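PDB 5JM7: aerobactin synthase IucA from Klebsiella pneumoniae subsp. pneumoniae, which probably catalyses the ATP-dependent joining of citrate to a hydroxamate derivative of lysine on the route to aerobactin. Local coordinates for residues Ala207-Gln212 with Ala271-Met276; Pro320-Met325 with Val441-Arg446. One frame throughout, in Å; residues are numbered along the deposited sequence. Where two conformers were deposited one is given.

Interactions 1 and 2 follow each other along the chain, yet they are neighbours in space. Interaction 1 closes first, tying the C-terminal end of helix 198-209 to the turn leading into strand 275-279 of the seven-stranded antiparallel sheet. Interaction 2 opens later and reaches much further along the sequence, pairing strand 322-324 with strand 439-445 in a separate mixed sheet. Their centres lie 23 Å apart, and their nearest atoms come within about 5 Å without touching. The chain just after strand 345-350 serves both: Asn-351 bonds the 271-276 segment, and Leu-352 packs against Arg-323 and Met-325. Two differently built sheets thus meet a common connection.

Interaction 1. Residues Ala207-Gln212 with Ala271-Met276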
# COMPACT_ATOMS: atom_id res chain seq x y z
N ALA A 207 16.82 -16.89 5.95
CA ALA A 207 15.48 -17.13 5.43
C ALA A 207 14.78 -15.84 5.03
O ALA A 207 14.16 -15.76 3.96
CB ALA A 207 14.65 -17.90 6.45
N GLU A 208 14.89 -14.79 5.86
CA GLU A 208 14.23 -13.53 5.54
C GLU A 208 14.90 -12.81 4.37
O GLU A 208 14.21 -12.22 3.53
CB GLU A 208 14.20 -12.61 6.76
CG GLU A 208 13.30 -13.07 7.87
CD GLU A 208 13.33 -12.14 9.09
OE1 GLU A 208 14.17 -11.19 9.16
OE2 GLU A 208 12.52 -12.39 10.00
N ASN A 209 16.23 -12.83 4.29
CA ASN A 209 16.92 -11.94 3.36
C ASN A 209 17.49 -12.62 2.11
O ASN A 209 17.71 -11.93 1.11
CB ASN A 209 18.05 -11.20 4.08
CG ASN A 209 17.52 -10.28 5.14
OD1 ASN A 209 16.88 -9.28 4.82
ND2 ASN A 209 17.77 -10.61 6.40
N ALA A 210 17.73 -13.92 2.13
CA ALA A 210 18.12 -14.61 0.90
C ALA A 210 17.59 -16.04 0.91
O ALA A 210 18.37 -16.99 0.93
CB ALA A 210 19.65 -14.62 0.75
N PRO A 211 16.26 -16.22 0.93
CA PRO A 211 15.72 -17.59 1.01
C PRO A 211 16.21 -18.52 -0.08
O PRO A 211 16.30 -19.73 0.14
CB PRO A 211 14.20 -17.36 0.93
CG PRO A 211 14.06 -16.00 0.24
CD PRO A 211 15.21 -15.21 0.78
N GLN A 212 16.59 -17.99 -1.24
CA GLN A 212 17.00 -18.89 -2.32
C GLN A 212 18.33 -19.56 -2.05
O GLN A 212 18.68 -20.52 -2.75
CB GLN A 212 17.01 -18.14 -3.67
CG GLN A 212 18.11 -17.10 -3.93
CD GLN A 212 17.86 -15.69 -3.33
OE1 GLN A 212 17.00 -15.47 -2.43
NE2 GLN A 212 18.56 -14.70 -3.90
N ALA A 271 14.30 -2.97 4.87
CA ALA A 271 12.97 -2.69 5.37
C ALA A 271 12.19 -3.95 5.72
O ALA A 271 11.27 -3.87 6.54
CB ALA A 271 12.20 -1.86 4.36
N THR A 272 12.52 -5.11 5.12
CA THR A 272 11.80 -6.35 5.38
C THR A 272 12.52 -7.29 6.35
O THR A 272 11.97 -8.35 6.68
CB THR A 272 11.49 -7.09 4.07
OG1 THR A 272 12.70 -7.35 3.35
CG2 THR A 272 10.53 -6.28 3.18
N SER A 273 13.72 -6.94 6.82
CA SER A 273 14.45 -7.80 7.75
C SER A 273 14.11 -7.43 9.20
O SER A 273 14.05 -6.24 9.56
CB SER A 273 15.95 -7.68 7.51
OG SER A 273 16.65 -8.53 8.39
N ARG A 274 13.88 -8.44 10.04
CA ARG A 274 13.71 -8.17 11.47
C ARG A 274 15.01 -7.70 12.13
O ARG A 274 14.97 -7.19 13.26
CB ARG A 274 13.17 -9.41 12.19
CG ARG A 274 11.70 -9.67 11.92
CD ARG A 274 11.18 -10.87 12.71
NE ARG A 274 9.74 -11.07 12.49
CZ ARG A 274 9.23 -11.69 11.42
NH1 ARG A 274 10.05 -12.16 10.48
NH2 ARG A 274 7.92 -11.84 11.28
N ASP A 275 16.14 -7.83 11.45
CA ASP A 275 17.42 -7.40 11.98
C ASP A 275 18.09 -6.41 11.04
O ASP A 275 18.04 -6.57 9.81
CB ASP A 275 18.32 -8.62 12.20
CG ASP A 275 17.96 -9.39 13.46
OD1 ASP A 275 17.41 -8.76 14.41
OD2 ASP A 275 18.21 -10.61 13.49
N MET A 276 18.68 -5.38 11.63
CA MET A 276 19.68 -4.58 10.94
C MET A 276 21.01 -5.27 11.15
O MET A 276 21.10 -6.22 11.93
CB MET A 276 19.67 -3.14 11.46
CG MET A 276 18.34 -2.46 11.22
SD MET A 276 18.22 -0.74 11.73
CE MET A 276 19.24 -0.05 10.44
O HOH W 1 14.26 -9.18 4.17
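The guanidinium of Arg-274 meets the carboxylate of Glu-208 at its edge: OE2 lies only 2° out of the guanidinium plane, 2.5 Å from NH1, in a salt bridge whose length should not be pressed at this resolution. The carboxylate is turned differently. Its plane stands 39° from that of the guanidinium, and NH1 comes to OE2 from above it. The other oxygen, OE1, takes the backbone N of Arg-274 at 2.9 Å on its syn side, still well out of plane, so one carboxylate grips one arginine at both its backbone and its tip. The two side chains cross at about a right angle. The extended chain of Arg-274 runs past the acid, with CG and CD each 3.4 Å from Glu-208 OE2, and turns only at the guanidinium.

The third flat group is the amide of Asn-209, which uses its edge as well. ND2 points in plane and nearly straight at Ser-273 OG, 3.1 Å away, and also bonds Phe-205 O within the helix. With OG anti to its backbone N (chi1 -179°), the hydroxyl of Ser-273 stands between two partners, accepting from Asn-209 and donating to Asp-275 O at 2.8 Å. A water completes the join, giving hydrogens to Glu-208 O and, at 2.7 Å, to Asn-209 OD1, and accepting one from Thr-272 OG1.

Here the last turn of helix 198-209 is fastened to the approach to strand 275-279, and Asp-275 adds salt bridges to Arg-201 and Arg-204 on the same helix. Arg-274 also packs on Pro-211 of the second subunit, which places the salt bridge beside a subunit boundary. The nearby arginine probably favours the charged form of Glu-208, while a neutral bond joins Asn-209 to Ser-273, with the water, Phe-205 O and Asp-275 O as further partners.

Interaction 2. Residues Pro320-Met325 with Val441-Arg446; sequences PTFRVM and VGLIYR
Met-325 and Ile-444 meet where strand 322-324, an outermost strand of a four-stranded mixed sheet within this chain, runs parallel to strand 439-445. The side chain of Met-325 can be followed outward. Its CB lies 3.8 Å from Tyr-445 O. Next, CG touches the CG2 branch of Ile-444 at 3.6 Å. SD passes alongside CB of Arg-446 at 3.9 Å. The terminal CE lies against the same Ile-444 methyl, CG2, at 3.7 Å. With chi2 at 175° and chi3 also near 180°, the thioether is extended, which lets one methyl be met by successive atoms.

The backbones zip in the parallel manner. Arg-323 uses both its N and its O, bonding Leu-443 O and Tyr-445 N, while Thr-321 O receives Leu-443 N and Met-325 N reaches Tyr-445 O. The axes of segments 322-324 and 441-445 differ in direction by 13°. One step earlier, Val-441 and Gly-442 both face Gln-434, a classic beta bulge on the other flank of strand 439-445.

Side chains alternate between the faces. Arg-323 and Ile-444 share one; Phe-322, Leu-443, Val-324 and Tyr-445 share the other, which helix 394-420 covers through Val-409, Pro-412 and Leu-413. Beyond the start of the pairing, Thr-321 packs on Leu-439 of the third subunit, so the sheet margin also meets the assembly. On the helix-covered face Phe-322 and Leu-443 run along each other in the same direction, with Leu-443 CD2 resting obliquely 3.4 Å from Phe-322 CD1.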
# COMPACT_ATOMS: atom_id res chain seq x y z
N PRO A 320 7.32 4.48 28.11
CA PRO A 320 6.90 3.56 27.03
C PRO A 320 7.25 4.04 25.62
O PRO A 320 7.43 3.21 24.72
CB PRO A 320 5.39 3.43 27.24
CG PRO A 320 5.01 4.72 27.97
CD PRO A 320 6.19 4.96 28.91
N THR A 321 7.37 5.35 25.41
CA THR A 321 7.76 5.90 24.11
C THR A 321 9.26 5.88 23.90
O THR A 321 9.72 6.37 22.87
CB THR A 321 7.28 7.36 23.97
OG1 THR A 321 7.99 8.18 24.93
CG2 THR A 321 5.79 7.49 24.25
N PHE A 322 10.05 5.41 24.87
CA PHE A 322 11.50 5.33 24.76
C PHE A 322 11.95 3.89 24.53
O PHE A 322 11.66 3.01 25.34
CB PHE A 322 12.18 5.93 25.99
CG PHE A 322 13.63 5.61 26.09
CD1 PHE A 322 14.52 6.05 25.13
CD2 PHE A 322 14.14 5.02 27.23
CE1 PHE A 322 15.88 5.77 25.23
CE2 PHE A 322 15.51 4.78 27.37
CZ PHE A 322 16.38 5.15 26.36
N ARG A 323 12.71 3.67 23.46
CA ARG A 323 13.12 2.34 23.04
C ARG A 323 14.61 2.33 22.72
O ARG A 323 15.14 3.30 22.18
CB ARG A 323 12.32 1.85 21.80
CG ARG A 323 10.83 1.70 22.05
CD ARG A 323 10.56 0.45 22.86
NE ARG A 323 10.47 -0.73 21.99
CZ ARG A 323 10.74 -1.97 22.37
NH1 ARG A 323 11.14 -2.20 23.62
NH2 ARG A 323 10.61 -2.96 21.51
N VAL A 324 15.26 1.22 23.07
CA VAL A 324 16.63 0.94 22.66
C VAL A 324 16.60 -0.19 21.62
O VAL A 324 15.99 -1.24 21.86
CB VAL A 324 17.52 0.55 23.86
CG1 VAL A 324 18.88 0.04 23.37
CG2 VAL A 324 17.73 1.76 24.75
N MET A 325 17.24 0.04 20.47
CA MET A 325 17.51 -1.02 19.49
C MET A 325 18.65 -1.89 20.01
O MET A 325 19.83 -1.54 19.86
CB MET A 325 17.85 -0.45 18.13
CG MET A 325 16.70 0.14 17.37
SD MET A 325 17.31 0.90 15.87
CE MET A 325 15.75 1.38 15.13
N VAL A 441 7.04 12.22 19.19
CA VAL A 441 6.22 11.43 20.11
C VAL A 441 7.00 10.30 20.78
O VAL A 441 6.44 9.61 21.64
CB VAL A 441 4.97 10.87 19.41
CG1 VAL A 441 4.04 11.99 18.96
CG2 VAL A 441 5.37 9.98 18.25
N GLY A 442 8.26 10.10 20.42
CA GLY A 442 9.04 9.03 21.02
C GLY A 442 10.50 9.14 20.66
O GLY A 442 10.91 9.92 19.78
N LEU A 443 11.29 8.30 21.32
CA LEU A 443 12.72 8.21 21.09
C LEU A 443 13.11 6.76 20.85
O LEU A 443 12.67 5.85 21.56
CB LEU A 443 13.52 8.74 22.30
CG LEU A 443 15.03 8.52 22.24
CD1 LEU A 443 15.69 9.32 21.09
CD2 LEU A 443 15.70 8.83 23.57
N ILE A 444 13.98 6.54 19.87
CA ILE A 444 14.66 5.26 19.72
C ILE A 444 16.16 5.54 19.75
O ILE A 444 16.67 6.35 18.96
CB ILE A 444 14.27 4.53 18.42
CG1 ILE A 444 12.78 4.15 18.46
CG2 ILE A 444 15.09 3.27 18.26
CD1 ILE A 444 12.24 3.65 17.14
N TYR A 445 16.87 4.88 20.68
CA TYR A 445 18.32 5.00 20.75
C TYR A 445 18.95 3.80 20.05
O TYR A 445 18.46 2.67 20.17
CB TYR A 445 18.78 5.07 22.21
CG TYR A 445 20.27 5.21 22.35
CD1 TYR A 445 20.89 6.46 22.23
CD2 TYR A 445 21.07 4.11 22.56
CE1 TYR A 445 22.28 6.59 22.35
CE2 TYR A 445 22.44 4.22 22.66
CZ TYR A 445 23.05 5.45 22.55
OH TYR A 445 24.43 5.52 22.66
N ARG A 446 20.03 4.04 19.30
CA ARG A 446 20.81 2.94 18.73
C ARG A 446 22.29 3.24 18.89
O ARG A 446 22.70 4.40 19.01
CB ARG A 446 20.55 2.69 17.23
CG ARG A 446 21.00 3.84 16.41
CD ARG A 446 20.89 3.66 14.89
NE ARG A 446 21.32 4.92 14.30
CZ ARG A 446 21.10 5.28 13.05
NH1 ARG A 446 20.42 4.48 12.24
NH2 ARG A 446 21.51 6.47 12.63